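Local coordinates for protein A-adding tRNA nucleotidyltransferase (Aquifex aeolicus, PDB 4WBY) that adds the terminal adenosine to tRNA ending in CC, using ATP to complete the CCA 3' end, with magnesium as cofactor, at residues Ala201-Leu206 against Glu233-Gly238; Ser313-Leu318 against Glu346-Lys351; Lys21-Arg26 against Ile55-Glu60; Ile3-Asn8 against Glu132-Leu137. All coordinates share one frame; numbering follows the deposited sequence.

Interaction 1 of 4, residues Ala201-Leu206 against Glu233-Gly238; sequences APRGRL and EEIIEG
Arg-203 and Ile-235 illustrate how a single arginine can tie a helix start to a distant loop. From CB the arginine chain sets out with CG anti to the backbone N (chi1 -178°), and a bend at chi2 (90°) swings the tip to the loop, although CB itself does not point there. NE forms a salt bridge with Glu-293, while NH1 and NH2 both turn to the carbonyl of Ile-235. NH1 donates to O of Ile-235 at 2.7 Å, a nearly straight bond with an N-H...O angle of 163°. That oxygen lies at the guanidinium edge, in its plane, and NH2 makes a weak second bond to the same O of Ile-235 at 3.3 Å. NH2 also reaches a water, which accepts from the backbone N of Glu-237 at 2.9 Å and so links the arginine, through one weak bond, to a second backbone position of the loop. Close by, CG2 of Ile-235 comes within 3.8 Å of NH1 of Arg-203. Neighbouring Arg-205, salt-bridged to Asp-163, belongs to the ATP site. One turn further along the helix, CD1 of Leu-206 meets CG1 of Ile-235 at 4.2 Å. The contact thus joins the first turn of helix 203-214 to the loop between helices 219-228 and 243-262, and Leu-206 and Ile-235 both pack on Leu-168 of helix 165-177, several of whose residues bind ATP.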
# COMPACT_ATOMS: atom_id res chain seq x y z
N ALA A 201 -2.03 -20.00 6.83
CA ALA A 201 -0.99 -19.03 7.24
C ALA A 201 -1.48 -18.10 8.35
O ALA A 201 -2.68 -17.91 8.51
CB ALA A 201 -0.55 -18.23 6.03
N PRO A 202 -0.54 -17.51 9.13
CA PRO A 202 -0.91 -16.57 10.21
C PRO A 202 -1.80 -15.44 9.70
O PRO A 202 -1.39 -14.65 8.86
CB PRO A 202 0.43 -16.02 10.68
CG PRO A 202 1.41 -17.07 10.34
CD PRO A 202 0.92 -17.71 9.07
N ARG A 203 -3.01 -15.37 10.24
CA ARG A 203 -4.04 -14.46 9.76
C ARG A 203 -3.60 -13.00 9.77
O ARG A 203 -3.78 -12.28 8.78
CB ARG A 203 -5.28 -14.62 10.63
CG ARG A 203 -6.44 -13.76 10.21
CD ARG A 203 -7.30 -14.51 9.22
NE ARG A 203 -8.43 -13.70 8.77
CZ ARG A 203 -9.15 -13.99 7.70
NH1 ARG A 203 -8.86 -15.06 6.98
NH2 ARG A 203 -10.16 -13.21 7.35
N GLY A 204 -3.03 -12.56 10.88
CA GLY A 204 -2.65 -11.17 11.04
C GLY A 204 -1.67 -10.71 9.98
O GLY A 204 -1.76 -9.59 9.48
N ARG A 205 -0.74 -11.58 9.62
CA ARG A 205 0.27 -11.23 8.63
C ARG A 205 -0.33 -11.16 7.22
O ARG A 205 0.07 -10.32 6.41
CB ARG A 205 1.44 -12.20 8.69
CG ARG A 205 2.22 -12.05 9.99
CD ARG A 205 3.50 -12.85 10.02
NE ARG A 205 4.44 -12.43 8.99
CZ ARG A 205 4.92 -13.22 8.04
NH1 ARG A 205 4.55 -14.50 7.99
NH2 ARG A 205 5.77 -12.75 7.14
N LEU A 206 -1.30 -12.03 6.92
CA LEU A 206 -2.01 -11.94 5.64
C LEU A 206 -2.78 -10.62 5.54
O LEU A 206 -2.74 -9.94 4.52
CB LEU A 206 -2.98 -13.10 5.46
CG LEU A 206 -2.38 -14.49 5.29
CD1 LEU A 206 -3.47 -15.54 5.10
CD2 LEU A 206 -1.41 -14.50 4.11
N GLU A 233 -10.08 -16.22 -2.21
CA GLU A 233 -10.96 -17.33 -1.85
C GLU A 233 -10.41 -18.14 -0.68
O GLU A 233 -11.16 -18.82 0.02
CB GLU A 233 -11.17 -18.24 -3.07
CG GLU A 233 -11.92 -17.58 -4.23
CD GLU A 233 -11.01 -16.88 -5.25
OE1 GLU A 233 -9.89 -16.43 -4.89
OE2 GLU A 233 -11.44 -16.77 -6.42
N GLU A 234 -9.10 -18.05 -0.46
CA GLU A 234 -8.43 -18.75 0.63
C GLU A 234 -8.43 -17.96 1.93
O GLU A 234 -8.07 -18.49 2.98
CB GLU A 234 -6.97 -19.05 0.26
CG GLU A 234 -6.81 -19.90 -0.98
CD GLU A 234 -7.44 -21.24 -0.81
OE1 GLU A 234 -6.94 -22.02 0.03
OE2 GLU A 234 -8.45 -21.51 -1.51
N ILE A 235 -8.80 -16.68 1.84
CA ILE A 235 -8.64 -15.76 2.96
C ILE A 235 -9.96 -15.21 3.48
O ILE A 235 -10.21 -15.19 4.68
CB ILE A 235 -7.72 -14.59 2.56
CG1 ILE A 235 -6.36 -15.12 2.11
CG2 ILE A 235 -7.54 -13.62 3.74
CD1 ILE A 235 -5.45 -14.04 1.55
N ILE A 236 -10.81 -14.75 2.57
CA ILE A 236 -12.08 -14.15 2.97
C ILE A 236 -13.19 -15.19 2.86
O ILE A 236 -13.57 -15.58 1.76
CB ILE A 236 -12.41 -12.91 2.12
CG1 ILE A 236 -11.25 -11.90 2.20
CG2 ILE A 236 -13.72 -12.26 2.59
CD1 ILE A 236 -11.41 -10.71 1.27
N GLU A 237 -13.68 -15.63 4.01
CA GLU A 237 -14.74 -16.64 4.05
C GLU A 237 -15.95 -16.19 3.24
O GLU A 237 -16.47 -15.09 3.45
CB GLU A 237 -15.14 -16.93 5.49
CG GLU A 237 -15.05 -18.40 5.87
CD GLU A 237 -15.88 -19.28 4.96
OE1 GLU A 237 -15.33 -20.27 4.43
OE2 GLU A 237 -17.08 -18.99 4.79
N GLY A 238 -16.37 -17.03 2.30
CA GLY A 238 -17.54 -16.74 1.49
C GLY A 238 -17.33 -15.79 0.32
O GLY A 238 -18.29 -15.43 -0.36
O HOH W 1 -12.92 -14.24 6.40

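Interaction 2 of 4, residues Ser313-Leu318 against Glu346-Lys351; sequences SLKEEL and EELKEK. With SO4 (sulfate ion), chain B.
The flat group at the centre of the polar contact is the peptide carbonyl of Leu-318, which receives the ammonium of Lys-351. NZ of Lys-351 donates to O of Leu-318 at 2.8 Å, standing only 19° out of the carbonyl plane and making a C=O...N angle of 143°. The lysine chain is extended beyond CG, which carries its amine across from one helix to the other. A weak bond from the same NZ to the carbonyl of Ala-321 adds a second partner, and a positive charge near the end of helix 311-320 should be favourable. Two helices of the C-terminal, all-helical part, separated in the chain by helices 324-331 and 336-342, meet in this way, helix 311-320 against the start of helix 349-359 and the residues just before it. Beside the polar bond the contact is apolar: Leu-348 turns both methyls to helix 311-320, CD2 nearest CB of Leu-318 at 4.0 Å and CD1 nearest CG of Lys-315 at 3.9 Å, the latter two side chains crossing at about a right angle. Lys-315 contributes CB and CG, the base of its chain; a bend at chi3 (-68°) turns the outer part, and NZ of Lys-315 donates to O2 of a sulfate at 3.0 Å, probably taken from the crystallisation liquor. Leu-342 of helix 336-342 touches both Lys-315 and Leu-348, and helix 324-331 packs against Leu-318.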
# COMPACT_ATOMS: atom_id res chain seq x y z
N SER A 313 -31.97 2.52 -1.12
CA SER A 313 -33.02 3.52 -1.04
C SER A 313 -32.51 4.85 -1.60
O SER A 313 -33.24 5.55 -2.30
CB SER A 313 -33.49 3.69 0.40
OG SER A 313 -34.43 4.74 0.49
N LEU A 314 -31.26 5.19 -1.30
CA LEU A 314 -30.72 6.47 -1.73
C LEU A 314 -30.62 6.55 -3.25
O LEU A 314 -30.93 7.58 -3.83
CB LEU A 314 -29.35 6.73 -1.10
CG LEU A 314 -28.67 8.01 -1.58
CD1 LEU A 314 -29.45 9.25 -1.15
CD2 LEU A 314 -27.23 8.07 -1.07
N LYS A 315 -30.19 5.46 -3.87
CA LYS A 315 -30.10 5.41 -5.33
C LYS A 315 -31.46 5.68 -5.96
O LYS A 315 -31.57 6.43 -6.92
CB LYS A 315 -29.57 4.06 -5.81
CG LYS A 315 -28.08 3.84 -5.57
CD LYS A 315 -27.63 2.51 -6.15
CE LYS A 315 -28.23 1.33 -5.40
NZ LYS A 315 -27.68 0.03 -5.88
N GLU A 316 -32.50 5.07 -5.41
CA GLU A 316 -33.85 5.30 -5.90
C GLU A 316 -34.30 6.74 -5.68
O GLU A 316 -34.90 7.34 -6.58
CB GLU A 316 -34.82 4.31 -5.25
CG GLU A 316 -36.23 4.38 -5.80
CD GLU A 316 -36.32 4.03 -7.27
OE1 GLU A 316 -35.46 3.27 -7.76
OE2 GLU A 316 -37.25 4.51 -7.94
N GLU A 317 -34.02 7.30 -4.51
CA GLU A 317 -34.42 8.68 -4.22
C GLU A 317 -33.70 9.66 -5.13
O GLU A 317 -34.29 10.63 -5.58
CB GLU A 317 -34.13 9.04 -2.76
CG GLU A 317 -35.13 8.49 -1.76
CD GLU A 317 -35.17 9.29 -0.48
OE1 GLU A 317 -34.70 8.78 0.56
OE2 GLU A 317 -35.67 10.44 -0.51
N LEU A 318 -32.43 9.38 -5.41
CA LEU A 318 -31.64 10.26 -6.26
C LEU A 318 -32.14 10.19 -7.69
O LEU A 318 -32.19 11.20 -8.39
CB LEU A 318 -30.16 9.88 -6.19
CG LEU A 318 -29.14 10.99 -6.42
CD1 LEU A 318 -29.30 12.10 -5.39
CD2 LEU A 318 -27.73 10.41 -6.36
N GLU A 346 -24.59 4.58 -13.75
CA GLU A 346 -24.52 5.46 -14.92
C GLU A 346 -25.62 6.52 -14.93
O GLU A 346 -25.39 7.66 -15.35
CB GLU A 346 -24.59 4.62 -16.21
CG GLU A 346 -24.42 5.43 -17.49
CD GLU A 346 -23.05 6.09 -17.60
OE1 GLU A 346 -22.12 5.69 -16.87
OE2 GLU A 346 -22.91 7.02 -18.43
N GLU A 347 -26.80 6.17 -14.43
CA GLU A 347 -27.93 7.08 -14.42
C GLU A 347 -27.79 8.17 -13.35
O GLU A 347 -28.49 9.18 -13.38
CB GLU A 347 -29.23 6.30 -14.20
CG GLU A 347 -29.36 5.63 -12.84
CD GLU A 347 -28.50 4.37 -12.70
OE1 GLU A 347 -27.82 3.99 -13.67
OE2 GLU A 347 -28.52 3.76 -11.61
N LEU A 348 -26.87 7.96 -12.41
CA LEU A 348 -26.69 8.90 -11.31
C LEU A 348 -25.41 9.72 -11.47
O LEU A 348 -25.24 10.74 -10.79
CB LEU A 348 -26.65 8.16 -9.97
CG LEU A 348 -27.90 7.35 -9.60
CD1 LEU A 348 -27.74 6.73 -8.22
CD2 LEU A 348 -29.16 8.22 -9.67
N LYS A 349 -24.52 9.27 -12.35
CA LYS A 349 -23.16 9.79 -12.43
C LYS A 349 -23.10 11.30 -12.63
O LYS A 349 -22.31 12.00 -11.98
CB LYS A 349 -22.38 9.09 -13.55
CG LYS A 349 -20.90 9.41 -13.57
CD LYS A 349 -20.10 8.35 -14.32
CE LYS A 349 -20.20 8.54 -15.83
NZ LYS A 349 -19.41 9.72 -16.28
N GLU A 350 -23.94 11.81 -13.51
CA GLU A 350 -23.92 13.24 -13.84
C GLU A 350 -24.50 14.10 -12.72
O GLU A 350 -24.08 15.25 -12.54
CB GLU A 350 -24.67 13.48 -15.14
CG GLU A 350 -23.93 12.94 -16.36
CD GLU A 350 -22.50 13.43 -16.42
OE1 GLU A 350 -22.28 14.65 -16.28
OE2 GLU A 350 -21.58 12.60 -16.59
N LYS A 351 -25.45 13.56 -11.97
CA LYS A 351 -25.99 14.26 -10.81
C LYS A 351 -24.92 14.44 -9.74
O LYS A 351 -24.86 15.48 -9.09
CB LYS A 351 -27.20 13.52 -10.24
CG LYS A 351 -28.48 13.74 -11.02
CD LYS A 351 -29.59 12.81 -10.56
CE LYS A 351 -30.86 13.07 -11.36
NZ LYS A 351 -31.95 12.11 -11.01
S SO4 B . -31.28 -2.07 -4.72
O1 SO4 B . -31.10 -3.41 -5.29
O2 SO4 B . -30.36 -1.14 -5.37
O3 SO4 B . -32.65 -1.61 -4.93
O4 SO4 B . -31.02 -2.09 -3.29

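Interaction 3 of 4, residues Lys21-Arg26 against Ile55-Glu60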
# COMPACT_ATOMS: atom_id res chain seq x y z
N LYS A 21 34.28 0.87 10.03
CA LYS A 21 35.71 0.54 10.06
C LYS A 21 36.30 0.80 11.45
O LYS A 21 37.08 -0.02 11.94
CB LYS A 21 36.49 1.34 9.02
CG LYS A 21 37.97 0.94 8.96
CD LYS A 21 38.10 -0.48 8.42
CE LYS A 21 39.51 -1.01 8.52
NZ LYS A 21 39.88 -1.31 9.93
N GLU A 22 35.94 1.92 12.07
CA GLU A 22 36.45 2.24 13.40
C GLU A 22 36.09 1.15 14.41
O GLU A 22 36.85 0.88 15.35
CB GLU A 22 35.90 3.59 13.89
CG GLU A 22 36.34 4.80 13.07
CD GLU A 22 35.63 6.07 13.50
OE1 GLU A 22 35.22 6.17 14.67
OE2 GLU A 22 35.47 6.98 12.65
N MET A 23 34.93 0.53 14.21
CA MET A 23 34.44 -0.52 15.10
C MET A 23 34.84 -1.93 14.67
O MET A 23 34.49 -2.91 15.34
CB MET A 23 32.92 -0.44 15.19
CG MET A 23 32.44 0.87 15.73
SD MET A 23 30.66 0.92 15.80
CE MET A 23 30.46 2.39 16.79
N GLY A 24 35.54 -2.04 13.55
CA GLY A 24 35.93 -3.33 13.02
C GLY A 24 34.77 -4.11 12.42
O GLY A 24 34.79 -5.34 12.38
N LEU A 25 33.76 -3.39 11.94
CA LEU A 25 32.57 -4.00 11.36
C LEU A 25 32.43 -3.68 9.88
O LEU A 25 33.21 -2.89 9.35
CB LEU A 25 31.32 -3.53 12.10
CG LEU A 25 31.42 -3.61 13.62
CD1 LEU A 25 30.15 -3.10 14.27
CD2 LEU A 25 31.73 -5.04 14.05
N ARG A 26 31.43 -4.27 9.23
CA ARG A 26 31.08 -3.89 7.86
C ARG A 26 29.61 -3.54 7.79
O ARG A 26 28.80 -4.10 8.54
CB ARG A 26 31.40 -5.02 6.87
CG ARG A 26 32.88 -5.31 6.79
CD ARG A 26 33.21 -6.37 5.74
NE ARG A 26 32.93 -5.91 4.38
CZ ARG A 26 33.73 -5.10 3.69
NH1 ARG A 26 34.86 -4.65 4.22
NH2 ARG A 26 33.40 -4.75 2.45
N ILE A 55 23.26 -1.94 16.68
CA ILE A 55 22.78 -0.97 17.66
C ILE A 55 23.91 -0.05 18.11
O ILE A 55 23.72 1.17 18.21
CB ILE A 55 22.15 -1.68 18.87
CG1 ILE A 55 20.88 -2.40 18.41
CG2 ILE A 55 21.83 -0.68 19.98
CD1 ILE A 55 20.18 -3.21 19.49
N GLU A 56 25.10 -0.59 18.34
CA GLU A 56 26.19 0.26 18.77
C GLU A 56 26.65 1.19 17.64
O GLU A 56 27.03 2.33 17.90
CB GLU A 56 27.35 -0.57 19.32
CG GLU A 56 27.05 -1.19 20.69
CD GLU A 56 26.58 -0.16 21.74
OE1 GLU A 56 27.22 0.90 21.89
OE2 GLU A 56 25.57 -0.43 22.42
N LEU A 57 26.60 0.72 16.40
CA LEU A 57 26.94 1.60 15.28
C LEU A 57 25.93 2.75 15.20
O LEU A 57 26.31 3.92 15.07
CB LEU A 57 26.98 0.81 13.96
CG LEU A 57 27.58 1.55 12.76
CD1 LEU A 57 28.08 0.54 11.76
CD2 LEU A 57 26.58 2.47 12.08
N ALA A 58 24.65 2.42 15.29
CA ALA A 58 23.58 3.42 15.23
C ALA A 58 23.70 4.43 16.36
O ALA A 58 23.50 5.63 16.15
CB ALA A 58 22.21 2.74 15.29
N LYS A 59 24.01 3.95 17.56
CA LYS A 59 24.11 4.84 18.71
C LYS A 59 25.25 5.84 18.52
O LYS A 59 25.14 7.00 18.91
CB LYS A 59 24.28 4.04 20.00
CG LYS A 59 23.00 3.36 20.47
CD LYS A 59 23.24 2.38 21.61
CE LYS A 59 23.78 3.06 22.85
NZ LYS A 59 23.91 2.07 23.96
N GLU A 60 26.34 5.40 17.91
CA GLU A 60 27.47 6.30 17.68
C GLU A 60 27.15 7.33 16.60
O GLU A 60 27.48 8.51 16.74
CB GLU A 60 28.72 5.51 17.32
CG GLU A 60 29.93 6.37 16.94
CD GLU A 60 30.41 7.28 18.08
OE1 GLU A 60 30.07 7.01 19.26
OE2 GLU A 60 31.14 8.25 17.79
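Met-23 reaches helix 54-65 through a chain whose CG is anti to its own carbonyl carbon (chi1 -60°) and which runs on extended beyond that point (chi2 179°), delivering the thioether to the backbone of Leu-57 and the terminal methyl to the backbone of Glu-56 and CB of Glu-60. On the other side, the chain of Glu-60 leaves with CG anti to the backbone N and then bends (chi2 63°), presenting its aliphatic part to the methionine while the carboxylate goes elsewhere. SD of Met-23 lies 3.8 Å from CA of Leu-57 and 4.1 Å from CB of the same leucine. The methyl CE settles between two points one helical turn apart, 3.6 Å from the carbonyl O of Glu-56 and 3.6 Å from CB of Glu-60. The contact is therefore one of shape, a flexible side chain laid against a helix surface. The carboxylate of Glu-60 pairs with Arg-63 and Arg-64, and Arg-64 also bridges to Glu-22, so an arginine probably offsets the proximity of these two acids. The methionine is positioned by the end of helix 7-22: Gly-24, with positive phi, closes a Schellman motif, its N bonded to O of Lys-21 at 3.0 Å. From there the chain turns into strand 26-30, where Arg-26 pairs by backbone bonds with Glu-51. Helix 54-65, following strand 45-51 in the nucleotidyltransferase head, packs through Leu-57 against helix 7-22 and against Val-50 and Phe-89 of the sheet.

Interaction 4 of 4, residues Ile3-Asn8 against Glu132-Leu137; sequences IKVPEN and EDYGTL. With SO4 (sulfate ion), chain F.
Ile-3 and Gly-135 are joined by a backbone bond: N of the isoleucine donates to O of the glycine at 2.9 Å, with an N-H...O angle of 163°. The isoleucine side chain comes back beside the same carbonyl, its CD1 3.3 Å from O of Gly-135; chi1 of Ile-3, at 27°, is far from a staggered value, which may reflect local strain or a crystal contact. Two residues on, the CG2 methyl of Val-5 approaches the ring end of Tyr-134 obliquely, 3.5 Å from OH. A water also spans the contact, donating to O of Tyr-134 at 2.9 Å and only weakly to O of Ile-3. The glycine carbonyl is offered by a type II beta turn from Asp-133 to Thr-136, in which Gly-135 has positive phi. This turn lies between strands 126-128 and 137-138 of the head-domain sheet, with Gly-135 and Thr-136 bonded to Ser-128, so the N-terminal segment is held to that sheet's edge. The turn is closed by N of Thr-136 on O of Asp-133 at 3.1 Å, and OG1 of Thr-136 donates to that O of Asp-133 at 2.7 Å from the same face of its plane. Further out, OH of Tyr-134 is hydrogen-bonded to Glu-10, and its ring makes a cation-pi contact with Arg-14. Near the start of helix 7-22, N of Glu-7 donates to a sulfate, probably from the crystallisation liquor.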
# COMPACT_ATOMS: atom_id res chain seq x y z
N ILE A 3 27.56 1.36 -8.19
CA ILE A 3 26.72 2.50 -8.49
C ILE A 3 27.17 3.70 -7.68
O ILE A 3 27.88 3.56 -6.69
CB ILE A 3 25.23 2.23 -8.21
CG1 ILE A 3 25.06 1.17 -7.12
CG2 ILE A 3 24.51 1.82 -9.47
CD1 ILE A 3 25.38 1.68 -5.76
N LYS A 4 26.75 4.89 -8.10
CA LYS A 4 26.90 6.05 -7.25
C LYS A 4 25.74 6.06 -6.27
O LYS A 4 24.59 5.78 -6.62
CB LYS A 4 26.94 7.35 -8.07
CG LYS A 4 28.09 7.42 -9.06
CD LYS A 4 29.44 7.35 -8.36
CE LYS A 4 30.58 7.31 -9.37
NZ LYS A 4 30.50 8.43 -10.34
N VAL A 5 26.06 6.35 -5.02
CA VAL A 5 25.05 6.47 -3.99
C VAL A 5 24.29 7.78 -4.25
O VAL A 5 24.90 8.80 -4.58
CB VAL A 5 25.70 6.44 -2.59
CG1 VAL A 5 24.69 6.67 -1.50
CG2 VAL A 5 26.44 5.12 -2.39
N PRO A 6 22.95 7.76 -4.12
CA PRO A 6 22.19 9.00 -4.33
C PRO A 6 22.72 10.15 -3.49
O PRO A 6 23.14 9.94 -2.35
CB PRO A 6 20.78 8.62 -3.91
CG PRO A 6 20.69 7.17 -4.25
CD PRO A 6 22.05 6.61 -3.92
N GLU A 7 22.71 11.35 -4.06
CA GLU A 7 23.31 12.51 -3.40
C GLU A 7 22.71 12.77 -2.02
O GLU A 7 23.41 13.23 -1.13
CB GLU A 7 23.17 13.76 -4.28
CG GLU A 7 24.16 13.80 -5.43
CD GLU A 7 24.20 15.14 -6.14
OE1 GLU A 7 24.58 15.18 -7.33
OE2 GLU A 7 23.87 16.17 -5.50
N ASN A 8 21.42 12.48 -1.83
CA ASN A 8 20.81 12.79 -0.54
C ASN A 8 21.20 11.81 0.57
O ASN A 8 20.99 12.09 1.74
CB ASN A 8 19.28 12.88 -0.66
CG ASN A 8 18.64 11.54 -0.93
OD1 ASN A 8 19.12 10.77 -1.76
ND2 ASN A 8 17.54 11.25 -0.23
N GLU A 132 36.70 0.10 1.39
CA GLU A 132 37.56 -0.42 0.32
C GLU A 132 36.80 -0.73 -0.97
O GLU A 132 37.42 -0.92 -2.02
CB GLU A 132 38.32 -1.66 0.80
CG GLU A 132 37.61 -2.97 0.55
CD GLU A 132 36.51 -3.25 1.54
OE1 GLU A 132 36.36 -2.49 2.52
OE2 GLU A 132 35.79 -4.26 1.34
N ASP A 133 35.47 -0.79 -0.90
CA ASP A 133 34.68 -1.13 -2.08
C ASP A 133 33.38 -0.32 -2.12
O ASP A 133 32.33 -0.82 -2.51
CB ASP A 133 34.37 -2.63 -2.12
CG ASP A 133 33.42 -3.07 -1.02
OD1 ASP A 133 33.30 -2.34 -0.01
OD2 ASP A 133 32.76 -4.12 -1.19
N TYR A 134 33.48 0.94 -1.73
CA TYR A 134 32.31 1.79 -1.60
C TYR A 134 31.49 1.87 -2.89
O TYR A 134 32.02 2.14 -3.97
CB TYR A 134 32.74 3.19 -1.20
CG TYR A 134 31.61 4.13 -0.91
CD1 TYR A 134 31.11 4.97 -1.91
CD2 TYR A 134 31.02 4.19 0.35
CE1 TYR A 134 30.07 5.85 -1.65
CE2 TYR A 134 29.99 5.06 0.62
CZ TYR A 134 29.52 5.89 -0.38
OH TYR A 134 28.50 6.76 -0.10
N GLY A 135 30.18 1.63 -2.75
CA GLY A 135 29.26 1.69 -3.87
C GLY A 135 29.11 0.39 -4.65
O GLY A 135 28.34 0.33 -5.60
N THR A 136 29.83 -0.66 -4.25
CA THR A 136 29.71 -1.95 -4.93
C THR A 136 28.31 -2.54 -4.77
O THR A 136 27.80 -2.63 -3.65
CB THR A 136 30.75 -2.96 -4.42
OG1 THR A 136 32.06 -2.45 -4.68
CG2 THR A 136 30.59 -4.30 -5.09
N LEU A 137 27.71 -2.93 -5.88
CA LEU A 137 26.43 -3.62 -5.86
C LEU A 137 26.68 -5.09 -5.60
O LEU A 137 27.34 -5.77 -6.38
CB LEU A 137 25.66 -3.43 -7.17
CG LEU A 137 24.30 -4.12 -7.26
CD1 LEU A 137 23.30 -3.54 -6.28
CD2 LEU A 137 23.78 -3.98 -8.68
S SO4 F . 20.91 11.32 -7.23
O1 SO4 F . 20.64 9.88 -7.25
O2 SO4 F . 20.76 11.85 -8.59
O3 SO4 F . 19.97 11.98 -6.33
O4 SO4 F . 22.28 11.56 -6.78
O HOH W 2 31.17 3.95 -6.08

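From the N terminus, residues 3-8 open interaction 4, which stays open until 132-137. Within that span interaction 3 opens at 21-26 and closes at 55-60, so the shorter loop lies wholly inside the longer one. The two share helix 7-22, one near each end, and touch through a salt bridge between Arg-26 and Glu-132; together they tie this helix to the head-domain sheet and its flanking helix. Interaction 1 follows in series, closing a helical loop beside the ATP-binding helix 165-177. Interaction 2 comes last, joining helices of the C-terminal part, its centre about 63 Å from that of interaction 3, across the chain's centre. No two loops cross.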